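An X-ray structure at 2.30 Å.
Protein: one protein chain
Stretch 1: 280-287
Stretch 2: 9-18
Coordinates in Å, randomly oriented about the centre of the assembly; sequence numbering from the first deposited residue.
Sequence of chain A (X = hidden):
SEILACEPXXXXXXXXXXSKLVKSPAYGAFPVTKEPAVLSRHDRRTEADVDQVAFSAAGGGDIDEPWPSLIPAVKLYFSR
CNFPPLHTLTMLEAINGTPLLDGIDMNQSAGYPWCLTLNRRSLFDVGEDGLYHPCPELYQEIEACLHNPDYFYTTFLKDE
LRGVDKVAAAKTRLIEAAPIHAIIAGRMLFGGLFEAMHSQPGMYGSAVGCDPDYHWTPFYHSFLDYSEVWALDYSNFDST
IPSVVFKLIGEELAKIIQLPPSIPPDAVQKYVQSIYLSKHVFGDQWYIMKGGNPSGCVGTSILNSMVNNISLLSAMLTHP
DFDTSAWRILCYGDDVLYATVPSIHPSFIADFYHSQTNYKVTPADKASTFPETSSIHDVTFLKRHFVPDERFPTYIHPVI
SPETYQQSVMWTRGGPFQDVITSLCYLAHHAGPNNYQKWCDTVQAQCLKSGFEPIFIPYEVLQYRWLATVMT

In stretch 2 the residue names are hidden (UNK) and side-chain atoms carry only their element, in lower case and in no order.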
# COMPACT_ATOMS: atom_id res chain seq x y z
N HIS A 280 -17.74 -5.14 6.41
CA HIS A 280 -17.09 -4.02 7.08
C HIS A 280 -17.93 -3.54 8.25
O HIS A 280 -19.15 -3.72 8.28
CB HIS A 280 -16.87 -2.84 6.12
CG HIS A 280 -16.04 -3.18 4.92
ND1 HIS A 280 -14.78 -2.67 4.72
CD2 HIS A 280 -16.30 -3.97 3.84
CE1 HIS A 280 -14.29 -3.12 3.58
NE2 HIS A 280 -15.19 -3.92 3.03
N VAL A 281 -17.27 -2.93 9.23
CA VAL A 281 -17.95 -2.27 10.34
C VAL A 281 -17.27 -0.92 10.58
O VAL A 281 -16.08 -0.87 10.89
CB VAL A 281 -17.97 -3.12 11.62
CG1 VAL A 281 -16.57 -3.57 12.04
CG2 VAL A 281 -18.68 -2.37 12.74
N PHE A 282 -18.03 0.15 10.41
CA PHE A 282 -17.55 1.52 10.62
C PHE A 282 -18.37 2.11 11.76
O PHE A 282 -19.47 2.63 11.53
CB PHE A 282 -17.68 2.34 9.34
CG PHE A 282 -17.27 3.78 9.48
CD1 PHE A 282 -15.93 4.13 9.57
CD2 PHE A 282 -18.23 4.78 9.51
CE1 PHE A 282 -15.56 5.46 9.70
CE2 PHE A 282 -17.86 6.11 9.64
CZ PHE A 282 -16.52 6.45 9.73
N GLY A 283 -17.85 2.02 12.97
CA GLY A 283 -18.65 2.42 14.12
C GLY A 283 -19.78 1.41 14.29
O GLY A 283 -19.54 0.20 14.44
N ASP A 284 -21.02 1.89 14.26
CA ASP A 284 -22.20 1.04 14.29
C ASP A 284 -22.81 0.86 12.90
O ASP A 284 -23.96 0.43 12.77
CB ASP A 284 -23.24 1.60 15.26
CG ASP A 284 -24.36 0.60 15.57
OD1 ASP A 284 -24.06 -0.56 15.92
OD2 ASP A 284 -25.54 0.99 15.45
N GLN A 285 -22.05 1.20 11.85
CA GLN A 285 -22.50 1.02 10.47
C GLN A 285 -21.94 -0.30 9.95
O GLN A 285 -20.72 -0.44 9.75
CB GLN A 285 -22.06 2.19 9.60
CG GLN A 285 -22.56 3.54 10.07
CD GLN A 285 -24.08 3.62 10.11
OE1 GLN A 285 -24.74 3.55 9.07
NE2 GLN A 285 -24.63 3.76 11.30
N TRP A 286 -22.82 -1.27 9.74
CA TRP A 286 -22.45 -2.59 9.23
C TRP A 286 -22.88 -2.68 7.77
O TRP A 286 -24.04 -2.42 7.44
CB TRP A 286 -23.10 -3.70 10.05
CG TRP A 286 -22.87 -3.56 11.52
CD1 TRP A 286 -23.54 -2.74 12.39
CD2 TRP A 286 -21.89 -4.26 12.30
NE1 TRP A 286 -23.04 -2.89 13.66
CE2 TRP A 286 -22.03 -3.82 13.63
CE3 TRP A 286 -20.92 -5.22 12.01
CZ2 TRP A 286 -21.23 -4.30 14.67
CZ3 TRP A 286 -20.13 -5.70 13.04
CH2 TRP A 286 -20.28 -5.24 14.35
N TYR A 287 -21.95 -3.06 6.90
CA TYR A 287 -22.24 -3.09 5.47
C TYR A 287 -21.28 -4.06 4.78
O TYR A 287 -20.26 -4.47 5.34
CB TYR A 287 -22.13 -1.69 4.85
CG TYR A 287 -20.77 -1.05 5.02
CD1 TYR A 287 -20.44 -0.37 6.18
CD2 TYR A 287 -19.82 -1.12 4.01
CE1 TYR A 287 -19.20 0.21 6.34
CE2 TYR A 287 -18.58 -0.54 4.15
CZ TYR A 287 -18.27 0.13 5.32
OH TYR A 287 -17.03 0.71 5.47
N UNK A 9 -22.30 -8.05 13.63
CA UNK A 9 -21.55 -9.17 14.14
C UNK A 9 -21.33 -9.15 15.64
O UNK A 9 -20.68 -10.04 16.19
N UNK A 10 -21.88 -8.15 16.32
CA UNK A 10 -21.74 -8.03 17.75
C UNK A 10 -21.72 -6.58 18.19
O UNK A 10 -22.26 -5.69 17.52
N UNK A 11 -21.10 -6.31 19.34
CA UNK A 11 -20.97 -4.93 19.81
C UNK A 11 -20.14 -4.11 18.84
O UNK A 11 -19.09 -4.58 18.36
c UNK A 11 -20.49 -7.27 20.28
c UNK A 11 -20.27 -5.07 21.17
c UNK A 11 -20.47 -6.51 21.56
N UNK A 12 -20.56 -2.89 18.51
CA UNK A 12 -19.83 -2.09 17.53
C UNK A 12 -18.58 -1.48 18.14
O UNK A 12 -18.55 -1.18 19.35
c UNK A 12 -21.71 -0.86 18.36
c UNK A 12 -21.79 -2.23 18.98
c UNK A 12 -20.85 -1.00 17.15
N UNK A 13 -17.54 -1.30 17.35
CA UNK A 13 -16.35 -0.58 17.82
C UNK A 13 -16.53 0.93 17.71
O UNK A 13 -17.51 1.43 17.15
c UNK A 13 -15.96 -1.36 15.61
c UNK A 13 -15.24 -1.07 16.88
c UNK A 13 -17.34 -1.85 15.99
N UNK A 14 -15.57 1.66 18.27
CA UNK A 14 -15.61 3.11 18.29
C UNK A 14 -14.64 3.68 17.26
O UNK A 14 -13.49 3.23 17.15
n UNK A 14 -14.45 7.23 19.90
c UNK A 14 -15.11 5.14 19.72
n UNK A 14 -16.14 6.00 19.43
c UNK A 14 -15.72 7.25 19.54
c UNK A 14 -14.04 5.92 20.02
c UNK A 14 -15.26 3.65 19.68
N UNK A 15 -15.10 4.68 16.51
CA UNK A 15 -14.28 5.38 15.52
C UNK A 15 -13.63 6.57 16.22
O UNK A 15 -14.35 7.50 16.63
c UNK A 15 -15.79 4.63 13.65
c UNK A 15 -15.11 5.83 14.32
c UNK A 15 -14.24 6.58 13.32
N UNK A 16 -12.30 6.59 16.38
CA UNK A 16 -11.66 7.73 17.04
C UNK A 16 -11.91 9.02 16.27
O UNK A 16 -11.73 9.08 15.05
c UNK A 16 -10.16 5.85 16.92
c UNK A 16 -11.35 5.52 16.06
c UNK A 16 -10.17 7.35 17.04
N UNK A 17 -12.34 10.06 16.99
CA UNK A 17 -12.66 11.35 16.40
C UNK A 17 -11.66 12.44 16.76
O UNK A 17 -11.81 13.58 16.31
c UNK A 17 -16.88 9.76 13.27
c UNK A 17 -14.07 11.79 16.82
n UNK A 17 -16.39 9.83 14.50
c UNK A 17 -15.17 10.82 16.42
c UNK A 17 -15.32 10.74 14.90
n UNK A 17 -16.40 10.55 12.32
n UNK A 17 -17.86 8.91 12.98
N UNK A 18 -10.64 12.12 17.55
CA UNK A 18 -9.58 13.06 17.89
C UNK A 18 -8.26 12.56 17.32
O UNK A 18 -7.95 11.37 17.40
c UNK A 18 -8.43 14.27 19.83
c UNK A 18 -9.47 13.24 19.41
n UNK A 18 -9.81 16.52 22.09
n UNK A 18 -11.43 15.17 22.98
n UNK A 18 -9.56 14.24 22.02
c UNK A 18 -10.26 15.31 22.37
c UNK A 18 -8.27 14.29 21.34

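Stretch 1 is a β-hairpin whose two strands are joined by a type II' turn from F282 to Q285; stretch 2 runs past it without regular secondary structure.

Position 9 has no side-chain atoms. Its backbone N lies over one face of the W286 ring, 3.3 Å from W286 CZ3, and an ideal CB would come to 3.6 Å from that same carbon. It is glycine, G9, which lets the backbone itself settle on the indole.

Position 10 is also bare. Its phi/psi of 148/-154 would jam a CB against the preceding carbonyl, and that CB would clash with position 11. Only glycine is comfortable here: G10, whose O approaches W286 CZ2 at 3.3 Å.

Position 11 carries three carbons closing a ring onto the backbone N; none touches the hairpin. This is proline, P11, and its CD would lie 2.5 Å from an ideal CB on G10. The CA-to-CB bond of P11 points away from the hairpin; the backbone O of P11 lies at the edge of the indole, near its plane, 4.2 Å from W286 CH2.

Position 12 has the same three-carbon ring, with its CA-to-CB bond pointing toward the hairpin, and its carbons touch G283 O, D284 OD1 and the indole of W286. It is P12. P12 CB sits 3.2 Å from G283 O and 4.1 Å from W286 CZ2, while P12 CG meets D284 OD1 at 3.4 Å. A compact ring suits this exposed corner between turn and indole.

Position 13 repeats the closed ring, one carbon of which touches both V281 and G283 O: P13. P13 CD packs 3.6 Å from V281 CG2 and 3.4 Å from G283 O. Having no N-H, P13 offers that carbonyl no hydrogen bond.

Position 14 shows one carbon and then a five-membered ring of three carbons and two nitrogens, touching nothing on the hairpin: the imidazole of histidine. The CA-to-CB bond of H14 points away, so this contact places little demand on its side chain.

Position 15 is one carbon bearing two more, one of which lies over a face of the F282 ring: valine. V15 CG2 is 4.2 Å from the centroid of the F282 ring and 3.4 Å from G283 N; the short branched side chain fills this buried place.

Position 16, another three-carbon ring, is P16, out of reach of the hairpin.

Position 17 has three carbons, a nitrogen, and a carbon carrying two nitrogens, one of them near the F282 ring: arginine. R17 NH1 comes to 4.3 Å from F282 CZ, and its hydrogen bonds are made elsewhere in the structure.

Position 18 has the same atoms; R18 extends clear of the hairpin.

No hydrogen bond joins the stretches. Proline and valine carbons pack on V281, F282 and W286. At the turn, G283 suits its positive phi of 69°, and G283 CA makes a CA-H...O contact with P13 O at 3.4 Å.

Stretch 2 (9-18) GGPPPHVPRR
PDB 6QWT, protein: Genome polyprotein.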